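Local atomic coordinates of quercetin 2,3-dioxygenase (Escherichia coli, PDB entry 1TQ5), a protein that catalyses the oxygen-dependent cleavage of quercetin in vitro as a metal-dependent dioxygenase of the pirin family, with an unknown physiological role. Residues R182-V187 / L224-P229; H175-E180 / Q211-H216; E131-D136 / G152-H157; V144-A149 / D159-R164. One frame throughout, in Å; residues are numbered along the deposited sequence.

Interaction 1. Residues R182-V187 / L224-P229; sequences RVWIQV and LLFDLP
An antiparallel ladder in the larger sheet of the C-terminal cupin domain pairs residues 182-187 with 224-229, and Trp184 faces Phe226 at its middle rung. Six backbone hydrogen bonds fix the register through the pairs Arg182-Leu228, Trp184-Phe226 and Gln186-Leu224. The bond from Phe226 N to Trp184 O, 2.8 Å long, is almost straight at 173°. In the intervening non-hydrogen-bonded pairs the strands still touch, since Val183 CA makes a CA-H...O contact of 3.2 Å with Phe226 O.

Trp184 and Phe226 project side by side on one face of the sheet. CG of Trp184 is anti to its backbone N (chi1 -178°), and indole CD1 lies 3.8 Å from Phe226 CD2. The ring planes meet obliquely at 68°. Indole rotation is restrained from within the strand: Trp184 NE1 donates to Gln186 OE1 at 3.1 Å, with the acceptor close to the ring plane, while Gln186 NE2 is held by Tyr115 OH. An alanine in place of Trp184 would probably leave Gln186 OE1 without this donor and open a gap beside Phe226 CD2.

The other face carries Val183, Ile185 and Leu225. Leu225 CG rests 3.9 Å from Val183 CG1, and Leu225 CD1 lies 4.1 Å from Ile185 CD1. Leu40, from the other seven-stranded sheet, touches Trp184, Phe226 and Leu228, whereas His175 packs on Leu225. This alternation, with one face turned to the partner domain and the other to the opposing small sheet, fits the bicupin fold of pirins, in which two similar β-domains stand face to face.

Interaction 2. Residues H175-E180 / Q211-H216; sequences HQIAAE and QAISIH
The imidazole of His175, whose backbone pairs with Ile213, has Ile177 CG1 over the centre of one face, 4.0 Å above the plane; Tyr163 also meets this ring in an edge-to-face arrangement. Ile177 holds CG1 anti to its carbonyl carbon (chi1 -57°), and CD1 beyond it meets the other segment. There Ile177 CD1 stands 3.3 Å from Ile213 CG1, closer than usual for two carbons, as the two isoleucines cross obliquely.

The pairing itself is short. His175 and Ile213 form a single antiparallel hydrogen-bonded pair: His175 N donates to Ile213 O at 3.0 Å, and Ile213 N returns a 2.9 Å bond to His175 O. Past this rung the chain of 175-180 leaves strand geometry. Ala212 CA then approaches His175 O by a CA-H...O contact of 3.4 Å; Gln176 O also lies near Ala212 CA, but it is modelled 2.4 Å from Gln211 O, too close for two acceptors, and its placement is doubtful. A water continues the link toward the surface, donating to Gln211 O at 2.7 Å and, weakly, to Gln176 OE1.

The contact closes one margin of the four-stranded antiparallel sheet, in which strand 172-175 is outermost and strand 213-217 its neighbour. Across the sandwich, Ile177 lies on Val183 and Ile213 on Ile185 of strand 182-187, while His175 packs on Asp227 of strand 221-228.

Interaction 3. Residues E131-D136 / G152-H157; sequences EQRRFD and GSLKVH
Glu131 OE1 accepts a 2.6 Å hydrogen bond from a water that in turn accepts a 2.9 Å hydrogen bond from Lys155 N. This water bridges the two halves of the bicupin: strand 129-133 is the outermost strand of one seven-stranded sheet and strand 154-155 that of the other. The backbones are too far apart for a ladder, with 7.3 Å between Arg133 CA and Leu154 CA, so side chains and the water make the junction. The other carboxylate oxygen, Glu131 OE2, is engaged in a salt bridge with Arg129 NH1, which would probably favour the charged form of the acid.

Leu154 supplies most of the apolar contact. Its CG is anti to the carbonyl carbon (chi1 -74°), and CD2 beyond it comes to 3.7 Å from Arg133 CB. The same methyl lies 4.0 Å from Glu131 CB, as the two side chains of Leu154 and Glu131 run antiparallel past one another. Ile92 of strand 90-94 touches both Leu154 and Glu131.

Phe135 closes the far end. One face of its ring has Arg133 CG over the centre, 3.9 Å above the plane, while Gly152 O lies near the plane at the ring edge, 3.2 Å from Phe135 CE1. Gln142 and Val144 of strand 141-146 also touch this ring. The guanidinium of Arg133 is modelled with a face over Gly152 O, but so closely that its exact placement is doubtful. On the apolar side, Phe135 CZ lies 4.4 Å from Leu154 CG.

Interaction 4. Residues V144-A149 / D159-R164; sequences VLSPDA and DMELYR
A classic β bulge, with Val144 and Leu145 together opposite Leu162, marks the antiparallel pairing of strands 141-146 and 161-167 in the C-terminal cupin sheet. Leu162 O receives both amides of the bulge: Val144 N at 2.8 Å and Leu145 N in a weak bond of 3.3 Å. The extra residue shows in the backbone of Val144, whose psi of -45° departs from the extended strand. Leu162 N completes the rung with a 3.1 Å bond to Leu145 O, arriving from 36° above the carbonyl plane.

Leu145 and Leu162 run alongside one another from the same face of the sheet. Leu145 CB is 3.8 Å from Leu162 CB. Farther out, Leu145 CD1 meets Leu162 CD2 at 3.8 Å. Leu145 CB also lies 4.2 Å from SE of Met160, a selenomethionine. Ile92 and Ile119, from strands of the other large sheet, pack against this side, Ile92 on Leu145 and Ile119 on both Leu145 and Met160. An alanine in place of Leu145 would keep the CB contacts, but would probably open a gap beside Leu162 CD2 where the two branches meet.

At one end Val144 CG2 rests on Arg164 CB; at the other, Pro147 CD covers Met160 O, a buried carbonyl oxygen without a hydrogen-bonding partner in the model. The side chain of Glu161 is held twice. Its OE2 forms a salt bridge with Arg150 NH2, while Tyr163 OH donates to Glu161 OE1 at 2.9 Å, approaching from above the carboxylate plane, 61° out of it.

Interactions 3, 4 and 1 follow one another across the larger C-terminal sheet. Leu154 N lies 2.7 Å from Val144 O, joining interactions 3 and 4, and Leu225 N lies 2.8 Å from Tyr163 O, joining 4 and 1; both are probable hydrogen bonds. Interaction 2 belongs to the facing small sheet and meets interaction 1 by packing, with centres about 10 Å apart. None of the four contains the metal-binding residues His57, His59 and His101; the side chain of Gln132 in interaction 3 is about 10 Å from that of Glu103, a metal ligand by similarity, and about 4 Å from a bound cadmium ion, while the Arg182 side chain is about 5 Å from one.

Interaction 1. Residues R182-V187 / L224-P229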
loop_
_atom_site.group_PDB
_atom_site.type_symbol
_atom_site.label_atom_id
_atom_site.label_comp_id
_atom_site.label_asym_id
_atom_site.label_seq_id
_atom_site.Cartn_x
_atom_site.Cartn_y
_atom_site.Cartn_z
ATOM N N ARG A 182 3.518 -3.878 15.049
ATOM C CA ARG A 182 4.569 -3.652 14.078
ATOM C C ARG A 182 4.217 -2.532 13.113
ATOM O O ARG A 182 3.046 -2.206 12.924
ATOM C CB ARG A 182 4.834 -4.944 13.311
ATOM C CG ARG A 182 5.170 -6.116 14.216
ATOM C CD ARG A 182 5.875 -7.201 13.444
ATOM N NE ARG A 182 6.347 -8.272 14.309
ATOM C CZ ARG A 182 7.125 -9.263 13.893
ATOM N NH1 ARG A 182 7.513 -9.309 12.625
ATOM N NH2 ARG A 182 7.514 -10.207 14.740
ATOM N N VAL A 183 5.242 -1.951 12.500
ATOM C CA VAL A 183 5.040 -0.855 11.567
ATOM C C VAL A 183 5.844 -0.989 10.285
ATOM O O VAL A 183 7.024 -1.340 10.305
ATOM C CB VAL A 183 5.418 0.499 12.212
ATOM C CG1 VAL A 183 5.382 1.607 11.171
ATOM C CG2 VAL A 183 4.470 0.816 13.349
ATOM N N TRP A 184 5.187 -0.715 9.165
ATOM C CA TRP A 184 5.865 -0.739 7.888
ATOM C C TRP A 184 5.726 0.642 7.294
ATOM O O TRP A 184 4.630 1.210 7.244
ATOM C CB TRP A 184 5.263 -1.751 6.920
ATOM C CG TRP A 184 6.006 -1.792 5.613
ATOM C CD1 TRP A 184 5.851 -0.943 4.546
ATOM C CD2 TRP A 184 7.037 -2.711 5.239
ATOM N NE1 TRP A 184 6.716 -1.282 3.536
ATOM C CE2 TRP A 184 7.457 -2.363 3.932
ATOM C CE3 TRP A 184 7.647 -3.798 5.876
ATOM C CZ2 TRP A 184 8.459 -3.068 3.251
ATOM C CZ3 TRP A 184 8.646 -4.498 5.196
ATOM C CH2 TRP A 184 9.036 -4.129 3.898
ATOM N N ILE A 185 6.848 1.199 6.878
ATOM C CA ILE A 185 6.819 2.501 6.257
ATOM C C ILE A 185 7.329 2.345 4.838
ATOM O O ILE A 185 8.438 1.846 4.610
ATOM C CB ILE A 185 7.697 3.509 7.008
ATOM C CG1 ILE A 185 7.098 3.767 8.395
ATOM C CG2 ILE A 185 7.809 4.797 6.192
ATOM C CD1 ILE A 185 7.894 4.716 9.247
ATOM N N GLN A 186 6.502 2.767 3.888
ATOM C CA GLN A 186 6.840 2.708 2.476
ATOM C C GLN A 186 6.999 4.152 2.009
ATOM O O GLN A 186 6.061 4.950 2.116
ATOM C CB GLN A 186 5.707 2.047 1.692
ATOM C CG GLN A 186 6.018 1.795 0.213
ATOM C CD GLN A 186 7.197 0.859 0.015
ATOM O OE1 GLN A 186 7.508 0.034 0.881
ATOM N NE2 GLN A 186 7.859 0.979 -1.134
ATOM N N VAL A 187 8.186 4.493 1.514
ATOM C CA VAL A 187 8.419 5.846 1.036
ATOM C C VAL A 187 7.898 5.954 -0.400
ATOM O O VAL A 187 8.463 5.364 -1.325
ATOM C CB VAL A 187 9.917 6.210 1.057
ATOM C CG1 VAL A 187 10.095 7.682 0.662
ATOM C CG2 VAL A 187 10.505 5.967 2.450
ATOM N N LEU A 224 3.798 6.093 3.468
ATOM C CA LEU A 224 2.600 5.380 3.862
ATOM C C LEU A 224 3.038 4.680 5.137
ATOM O O LEU A 224 4.064 3.992 5.149
ATOM C CB LEU A 224 2.208 4.340 2.808
ATOM C CG LEU A 224 1.851 4.853 1.407
ATOM C CD1 LEU A 224 1.471 3.684 0.527
ATOM C CD2 LEU A 224 0.691 5.845 1.493
ATOM N N LEU A 225 2.287 4.877 6.213
ATOM C CA LEU A 225 2.640 4.249 7.471
ATOM C C LEU A 225 1.581 3.233 7.846
ATOM O O LEU A 225 0.426 3.580 8.109
ATOM C CB LEU A 225 2.796 5.297 8.580
ATOM C CG LEU A 225 3.392 4.771 9.896
ATOM C CD1 LEU A 225 4.190 5.870 10.587
ATOM C CD2 LEU A 225 2.278 4.254 10.797
ATOM N N PHE A 226 1.988 1.968 7.835
ATOM C CA PHE A 226 1.109 0.858 8.169
ATOM C C PHE A 226 1.291 0.494 9.635
ATOM O O PHE A 226 2.375 0.065 10.020
ATOM C CB PHE A 226 1.474 -0.366 7.331
ATOM C CG PHE A 226 1.239 -0.200 5.859
ATOM C CD1 PHE A 226 0.029 -0.578 5.288
ATOM C CD2 PHE A 226 2.245 0.292 5.033
ATOM C CE1 PHE A 226 -0.171 -0.474 3.911
ATOM C CE2 PHE A 226 2.061 0.400 3.664
ATOM C CZ PHE A 226 0.848 0.014 3.098
ATOM N N ASP A 227 0.251 0.675 10.449
ATOM C CA ASP A 227 0.298 0.306 11.873
ATOM C C ASP A 227 -0.381 -1.068 11.922
ATOM O O ASP A 227 -1.609 -1.171 11.838
ATOM C CB ASP A 227 -0.494 1.307 12.723
ATOM C CG ASP A 227 -0.215 1.161 14.220
ATOM O OD1 ASP A 227 -0.333 0.034 14.749
ATOM O OD2 ASP A 227 0.120 2.178 14.869
ATOM N N LEU A 228 0.422 -2.115 12.071
ATOM C CA LEU A 228 -0.072 -3.485 12.041
ATOM C C LEU A 228 -0.157 -4.245 13.363
ATOM O O LEU A 228 0.587 -3.975 14.302
ATOM C CB LEU A 228 0.797 -4.273 11.058
ATOM C CG LEU A 228 0.905 -3.594 9.691
ATOM C CD1 LEU A 228 2.198 -3.984 8.989
ATOM C CD2 LEU A 228 -0.320 -3.961 8.870
ATOM N N PRO A 229 -1.063 -5.236 13.435
ATOM C CA PRO A 229 -1.269 -6.061 14.629
ATOM C C PRO A 229 -0.093 -6.978 14.972
ATOM O O PRO A 229 0.709 -7.336 14.104
ATOM C CB PRO A 229 -2.533 -6.850 14.287
ATOM C CG PRO A 229 -2.449 -6.998 12.809
ATOM C CD PRO A 229 -2.013 -5.614 12.374
#

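Interaction 2. Residues H175-E180 / Q211-H216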
loop_
_atom_site.group_PDB
_atom_site.type_symbol
_atom_site.label_atom_id
_atom_site.label_comp_id
_atom_site.label_asym_id
_atom_site.label_seq_id
_atom_site.Cartn_x
_atom_site.Cartn_y
_atom_site.Cartn_z
ATOM N N HIS A 175 5.109 8.958 15.901
ATOM C CA HIS A 175 3.908 8.130 16.002
ATOM C C HIS A 175 4.155 7.135 17.137
ATOM O O HIS A 175 5.120 6.373 17.100
ATOM C CB HIS A 175 3.662 7.372 14.693
ATOM C CG HIS A 175 2.379 6.599 14.676
ATOM N ND1 HIS A 175 2.145 5.565 13.795
ATOM C CD2 HIS A 175 1.256 6.716 15.422
ATOM C CE1 HIS A 175 0.936 5.077 14.001
ATOM N NE2 HIS A 175 0.374 5.759 14.983
ATOM N N GLN A 176 3.280 7.148 18.141
ATOM C CA GLN A 176 3.411 6.273 19.304
ATOM C C GLN A 176 3.590 4.787 18.990
ATOM O O GLN A 176 4.677 4.367 18.596
ATOM C CB GLN A 176 2.214 6.465 20.241
ATOM C CG GLN A 176 2.091 7.879 20.804
ATOM C CD GLN A 176 3.252 8.263 21.709
ATOM O OE1 GLN A 176 4.418 8.166 21.322
ATOM N NE2 GLN A 176 2.935 8.711 22.919
ATOM N N ILE A 177 2.529 4.002 19.179
ATOM C CA ILE A 177 2.541 2.553 18.942
ATOM C C ILE A 177 2.876 1.812 20.231
ATOM O O ILE A 177 3.918 2.050 20.840
ATOM C CB ILE A 177 3.574 2.147 17.868
ATOM C CG1 ILE A 177 3.283 2.889 16.565
ATOM C CG2 ILE A 177 3.523 0.642 17.629
ATOM C CD1 ILE A 177 4.457 2.926 15.640
ATOM N N ALA A 178 1.997 0.906 20.640
ATOM C CA ALA A 178 2.210 0.150 21.869
ATOM C C ALA A 178 2.267 -1.356 21.639
ATOM O O ALA A 178 2.299 -1.825 20.498
ATOM C CB ALA A 178 1.107 0.477 22.870
ATOM N N ALA A 179 2.287 -2.101 22.742
ATOM C CA ALA A 179 2.329 -3.551 22.684
ATOM C C ALA A 179 3.318 -4.113 21.682
ATOM O O ALA A 179 4.331 -3.484 21.373
ATOM N N GLU A 180 3.027 -5.307 21.180
ATOM C CA GLU A 180 3.908 -5.925 20.211
ATOM C C GLU A 180 3.468 -5.609 18.795
ATOM O O GLU A 180 3.553 -6.459 17.910
ATOM N N GLN A 211 8.508 1.695 20.602
ATOM C CA GLN A 211 7.318 2.367 21.112
ATOM C C GLN A 211 7.043 3.701 20.425
ATOM O O GLN A 211 5.991 4.301 20.628
ATOM C CB GLN A 211 7.444 2.575 22.627
ATOM C CG GLN A 211 8.692 3.343 23.057
ATOM C CD GLN A 211 8.869 3.365 24.566
ATOM O OE1 GLN A 211 7.990 3.827 25.298
ATOM N NE2 GLN A 211 10.008 2.863 25.039
ATOM N N ALA A 212 7.985 4.161 19.608
ATOM C CA ALA A 212 7.822 5.428 18.903
ATOM C C ALA A 212 8.557 5.460 17.568
ATOM O O ALA A 212 9.677 4.967 17.445
ATOM C CB ALA A 212 8.304 6.576 19.783
ATOM N N ILE A 213 7.912 6.039 16.565
ATOM C CA ILE A 213 8.507 6.160 15.242
ATOM C C ILE A 213 8.834 7.632 15.038
ATOM O O ILE A 213 7.936 8.478 15.052
ATOM C CB ILE A 213 7.524 5.705 14.137
ATOM C CG1 ILE A 213 7.174 4.224 14.319
ATOM C CG2 ILE A 213 8.122 5.958 12.767
ATOM C CD1 ILE A 213 8.347 3.282 14.194
ATOM N N SER A 214 10.117 7.936 14.878
ATOM C CA SER A 214 10.570 9.310 14.665
ATOM C C SER A 214 10.903 9.460 13.197
ATOM O O SER A 214 11.692 8.696 12.646
ATOM C CB SER A 214 11.815 9.619 15.498
ATOM O OG SER A 214 11.537 9.535 16.885
ATOM N N ILE A 215 10.301 10.455 12.566
ATOM C CA ILE A 215 10.521 10.677 11.158
ATOM C C ILE A 215 11.013 12.094 10.885
ATOM O O ILE A 215 10.458 13.067 11.397
ATOM C CB ILE A 215 9.215 10.408 10.381
ATOM C CG1 ILE A 215 9.465 10.450 8.877
ATOM C CG2 ILE A 215 8.162 11.429 10.776
ATOM C CD1 ILE A 215 8.229 10.058 8.062
ATOM N N HIS A 216 12.075 12.196 10.096
ATOM C CA HIS A 216 12.639 13.482 9.711
ATOM C C HIS A 216 12.735 13.499 8.188
ATOM O O HIS A 216 13.265 12.565 7.586
ATOM C CB HIS A 216 14.028 13.673 10.333
ATOM C CG HIS A 216 14.709 14.933 9.904
ATOM N ND1 HIS A 216 15.360 15.052 8.693
ATOM C CD2 HIS A 216 14.799 16.147 10.500
ATOM C CE1 HIS A 216 15.822 16.283 8.563
ATOM N NE2 HIS A 216 15.494 16.967 9.646
HETATM O O HOH W 1 5.061 5.723 22.722
#

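Interaction 3. Residues E131-D136 / G152-H157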
loop_
_atom_site.group_PDB
_atom_site.type_symbol
_atom_site.label_atom_id
_atom_site.label_comp_id
_atom_site.label_asym_id
_atom_site.label_seq_id
_atom_site.Cartn_x
_atom_site.Cartn_y
_atom_site.Cartn_z
ATOM N N GLU A 131 -15.179 0.119 -2.076
ATOM C CA GLU A 131 -15.262 1.516 -1.702
ATOM C C GLU A 131 -14.131 2.331 -2.310
ATOM O O GLU A 131 -13.036 1.824 -2.571
ATOM C CB GLU A 131 -15.251 1.662 -0.178
ATOM C CG GLU A 131 -16.493 1.111 0.489
ATOM C CD GLU A 131 -16.569 1.478 1.954
ATOM O OE1 GLU A 131 -16.686 2.684 2.259
ATOM O OE2 GLU A 131 -16.505 0.560 2.798
ATOM N N GLN A 132 -14.417 3.601 -2.545
ATOM C CA GLN A 132 -13.442 4.508 -3.123
ATOM C C GLN A 132 -13.663 5.835 -2.428
ATOM O O GLN A 132 -14.801 6.180 -2.108
ATOM C CB GLN A 132 -13.691 4.639 -4.627
ATOM C CG GLN A 132 -12.550 5.243 -5.430
ATOM C CD GLN A 132 -12.452 6.754 -5.306
ATOM O OE1 GLN A 132 -13.434 7.472 -5.512
ATOM N NE2 GLN A 132 -11.260 7.245 -4.982
ATOM N N ARG A 133 -12.587 6.572 -2.181
ATOM C CA ARG A 133 -12.716 7.864 -1.520
ATOM C C ARG A 133 -11.711 8.892 -2.006
ATOM O O ARG A 133 -10.562 8.566 -2.325
ATOM C CB ARG A 133 -12.572 7.706 -0.000
ATOM C CG ARG A 133 -12.651 9.028 0.774
ATOM C CD ARG A 133 -13.153 8.806 2.187
ATOM N NE ARG A 133 -13.506 10.053 2.865
ATOM C CZ ARG A 133 -14.211 10.110 3.993
ATOM N NH1 ARG A 133 -14.641 8.994 4.565
ATOM N NH2 ARG A 133 -14.479 11.278 4.561
ATOM N N ARG A 134 -12.162 10.137 -2.066
ATOM C CA ARG A 134 -11.305 11.235 -2.469
ATOM C C ARG A 134 -11.054 12.099 -1.246
ATOM O O ARG A 134 -11.951 12.813 -0.782
ATOM C CB ARG A 134 -11.959 12.079 -3.555
ATOM C CG ARG A 134 -11.172 13.330 -3.868
ATOM C CD ARG A 134 -11.654 13.988 -5.129
ATOM N NE ARG A 134 -10.867 15.177 -5.426
ATOM C CZ ARG A 134 -10.708 15.673 -6.646
ATOM N NH1 ARG A 134 -11.281 15.076 -7.682
ATOM N NH2 ARG A 134 -9.980 16.766 -6.829
ATOM N N PHE A 135 -9.834 12.012 -0.727
ATOM C CA PHE A 135 -9.422 12.772 0.446
ATOM C C PHE A 135 -8.967 14.153 0.004
ATOM O O PHE A 135 -8.525 14.336 -1.133
ATOM C CB PHE A 135 -8.261 12.062 1.151
ATOM C CG PHE A 135 -8.597 10.679 1.644
ATOM C CD1 PHE A 135 -9.233 10.495 2.870
ATOM C CD2 PHE A 135 -8.289 9.562 0.880
ATOM C CE1 PHE A 135 -9.553 9.220 3.324
ATOM C CE2 PHE A 135 -8.609 8.280 1.327
ATOM C CZ PHE A 135 -9.242 8.112 2.554
ATOM N N ASP A 136 -9.070 15.126 0.900
ATOM C CA ASP A 136 -8.642 16.474 0.573
ATOM C C ASP A 136 -7.163 16.617 0.922
ATOM O O ASP A 136 -6.783 16.523 2.088
ATOM C CB ASP A 136 -9.459 17.500 1.355
ATOM C CG ASP A 136 -9.354 18.890 0.767
ATOM O OD1 ASP A 136 -9.943 19.131 -0.307
ATOM O OD2 ASP A 136 -8.670 19.738 1.375
ATOM N N GLY A 152 -12.964 9.992 8.803
ATOM C CA GLY A 152 -12.992 10.056 7.353
ATOM C C GLY A 152 -12.148 9.045 6.600
ATOM O O GLY A 152 -11.925 9.198 5.397
ATOM N N SER A 153 -11.684 8.010 7.288
ATOM C CA SER A 153 -10.877 6.982 6.646
ATOM C C SER A 153 -11.787 5.893 6.071
ATOM O O SER A 153 -12.979 5.836 6.385
ATOM C CB SER A 153 -9.917 6.359 7.664
ATOM O OG SER A 153 -10.629 5.669 8.681
ATOM N N LEU A 154 -11.221 5.037 5.226
ATOM C CA LEU A 154 -11.976 3.939 4.636
ATOM C C LEU A 154 -11.868 2.739 5.572
ATOM O O LEU A 154 -10.829 2.524 6.202
ATOM C CB LEU A 154 -11.404 3.570 3.261
ATOM C CG LEU A 154 -11.673 4.508 2.080
ATOM C CD1 LEU A 154 -10.839 4.077 0.880
ATOM C CD2 LEU A 154 -13.158 4.482 1.733
ATOM N N LYS A 155 -12.935 1.954 5.672
ATOM C CA LYS A 155 -12.907 0.791 6.549
ATOM C C LYS A 155 -12.070 -0.345 5.985
ATOM O O LYS A 155 -12.048 -0.587 4.780
ATOM C CB LYS A 155 -14.323 0.273 6.825
ATOM C CG LYS A 155 -14.332 -0.996 7.674
ATOM C CD LYS A 155 -15.688 -1.272 8.299
ATOM C CE LYS A 155 -15.996 -0.280 9.411
ATOM N NZ LYS A 155 -17.326 -0.539 10.042
ATOM N N VAL A 156 -11.367 -1.032 6.875
ATOM C CA VAL A 156 -10.551 -2.170 6.493
ATOM C C VAL A 156 -10.895 -3.246 7.514
ATOM O O VAL A 156 -10.984 -2.966 8.707
ATOM C CB VAL A 156 -9.026 -1.824 6.525
ATOM C CG1 VAL A 156 -8.572 -1.522 7.941
ATOM C CG2 VAL A 156 -8.221 -2.969 5.927
ATOM N N HIS A 157 -11.126 -4.466 7.038
ATOM C CA HIS A 157 -11.481 -5.582 7.913
ATOM C C HIS A 157 -10.251 -6.228 8.538
ATOM O O HIS A 157 -9.986 -7.415 8.347
ATOM C CB HIS A 157 -12.273 -6.624 7.122
ATOM C CG HIS A 157 -13.586 -6.119 6.614
ATOM N ND1 HIS A 157 -14.630 -5.786 7.450
ATOM C CD2 HIS A 157 -14.021 -5.875 5.355
ATOM C CE1 HIS A 157 -15.651 -5.360 6.729
ATOM N NE2 HIS A 157 -15.307 -5.403 5.455
HETATM O O HOH W 2 -15.577 2.659 4.598
#

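Interaction 4. Residues V144-A149 / D159-R164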
loop_
_atom_site.group_PDB
_atom_site.type_symbol
_atom_site.label_atom_id
_atom_site.label_comp_id
_atom_site.label_asym_id
_atom_site.label_seq_id
_atom_site.Cartn_x
_atom_site.Cartn_y
_atom_site.Cartn_z
ATOM N N VAL A 144 -5.991 6.904 6.187
ATOM C CA VAL A 144 -6.578 6.328 4.979
ATOM C C VAL A 144 -7.432 5.094 5.251
ATOM O O VAL A 144 -8.527 4.956 4.698
ATOM C CB VAL A 144 -5.476 5.965 3.960
ATOM C CG1 VAL A 144 -6.092 5.337 2.719
ATOM C CG2 VAL A 144 -4.693 7.218 3.582
ATOM N N LEU A 145 -6.923 4.193 6.085
ATOM C CA LEU A 145 -7.651 2.980 6.441
ATOM C C LEU A 145 -7.726 2.868 7.958
ATOM O O LEU A 145 -6.812 3.287 8.663
ATOM C CB LEU A 145 -6.954 1.734 5.886
ATOM C CG LEU A 145 -6.773 1.589 4.375
ATOM C CD1 LEU A 145 -6.054 0.276 4.084
ATOM C CD2 LEU A 145 -8.128 1.623 3.679
ATOM N N SER A 146 -8.825 2.306 8.446
ATOM C CA SER A 146 -9.045 2.110 9.875
ATOM C C SER A 146 -10.040 0.976 10.068
ATOM O O SER A 146 -10.863 0.702 9.190
ATOM C CB SER A 146 -9.607 3.378 10.519
ATOM O OG SER A 146 -8.610 4.378 10.608
ATOM N N PRO A 147 -9.977 0.298 11.222
ATOM C CA PRO A 147 -10.893 -0.812 11.505
ATOM C C PRO A 147 -12.340 -0.327 11.635
ATOM O O PRO A 147 -13.279 -1.046 11.303
ATOM C CB PRO A 147 -10.363 -1.370 12.829
ATOM C CG PRO A 147 -8.914 -0.960 12.838
ATOM C CD PRO A 147 -8.976 0.438 12.293
ATOM N N ASP A 148 -12.510 0.900 12.118
ATOM C CA ASP A 148 -13.840 1.472 12.312
ATOM C C ASP A 148 -14.167 2.609 11.348
ATOM O O ASP A 148 -15.227 3.227 11.450
ATOM C CB ASP A 148 -13.980 1.978 13.747
ATOM C CG ASP A 148 -12.805 2.832 14.177
ATOM O OD1 ASP A 148 -12.374 3.698 13.387
ATOM O OD2 ASP A 148 -12.314 2.640 15.310
ATOM N N ALA A 149 -13.253 2.884 10.424
ATOM C CA ALA A 149 -13.438 3.943 9.440
ATOM C C ALA A 149 -13.610 5.309 10.094
ATOM O O ALA A 149 -14.377 6.145 9.617
ATOM C CB ALA A 149 -14.642 3.629 8.555
ATOM N N ASP A 159 -7.362 -5.346 12.112
ATOM C CA ASP A 159 -6.950 -4.454 13.190
ATOM C C ASP A 159 -5.710 -3.684 12.747
ATOM O O ASP A 159 -4.617 -3.895 13.273
ATOM C CB ASP A 159 -6.626 -5.264 14.451
ATOM C CG ASP A 159 -6.251 -4.385 15.631
ATOM O OD1 ASP A 159 -5.570 -4.883 16.555
ATOM O OD2 ASP A 159 -6.646 -3.199 15.641
HETATM N N MSE A 160 -5.874 -2.796 11.774
HETATM C CA MSE A 160 -4.740 -2.023 11.282
HETATM C C MSE A 160 -5.131 -0.630 10.815
HETATM O O MSE A 160 -6.258 -0.395 10.390
HETATM C CB MSE A 160 -4.058 -2.770 10.124
HETATM C CG MSE A 160 -4.814 -2.735 8.794
HETATM SE SE MSE A 160 -4.583 -1.193 7.853
HETATM C CE MSE A 160 -2.985 -1.539 7.080
ATOM N N GLU A 161 -4.180 0.292 10.905
ATOM C CA GLU A 161 -4.388 1.661 10.459
ATOM C C GLU A 161 -3.328 1.997 9.415
ATOM O O GLU A 161 -2.183 1.558 9.520
ATOM C CB GLU A 161 -4.257 2.637 11.624
ATOM C CG GLU A 161 -5.250 2.431 12.742
ATOM C CD GLU A 161 -5.140 3.514 13.791
ATOM O OE1 GLU A 161 -4.002 3.797 14.227
ATOM O OE2 GLU A 161 -6.183 4.080 14.182
ATOM N N LEU A 162 -3.719 2.776 8.415
ATOM C CA LEU A 162 -2.813 3.201 7.357
ATOM C C LEU A 162 -2.898 4.717 7.246
ATOM O O LEU A 162 -3.986 5.284 7.156
ATOM C CB LEU A 162 -3.200 2.574 6.010
ATOM C CG LEU A 162 -2.428 3.068 4.774
ATOM C CD1 LEU A 162 -0.935 2.760 4.919
ATOM C CD2 LEU A 162 -2.991 2.406 3.515
ATOM N N TYR A 163 -1.743 5.366 7.267
ATOM C CA TYR A 163 -1.671 6.813 7.162
ATOM C C TYR A 163 -0.853 7.211 5.945
ATOM O O TYR A 163 0.098 6.519 5.573
ATOM C CB TYR A 163 -0.980 7.408 8.387
ATOM C CG TYR A 163 -1.654 7.152 9.709
ATOM C CD1 TYR A 163 -2.484 8.112 10.284
ATOM C CD2 TYR A 163 -1.445 5.961 10.401
ATOM C CE1 TYR A 163 -3.084 7.895 11.518
ATOM C CE2 TYR A 163 -2.041 5.730 11.633
ATOM C CZ TYR A 163 -2.859 6.703 12.187
ATOM O OH TYR A 163 -3.457 6.479 13.408
ATOM N N ARG A 164 -1.243 8.312 5.314
ATOM C CA ARG A 164 -0.483 8.866 4.205
ATOM C C ARG A 164 0.110 10.102 4.875
ATOM O O ARG A 164 -0.622 10.990 5.311
ATOM C CB ARG A 164 -1.375 9.276 3.035
ATOM C CG ARG A 164 -0.596 10.015 1.958
ATOM C CD ARG A 164 -1.395 10.212 0.680
ATOM N NE ARG A 164 -2.647 10.935 0.881
ATOM C CZ ARG A 164 -3.464 11.286 -0.108
ATOM N NH1 ARG A 164 -4.586 11.939 0.156
ATOM N NH2 ARG A 164 -3.155 10.984 -1.365
#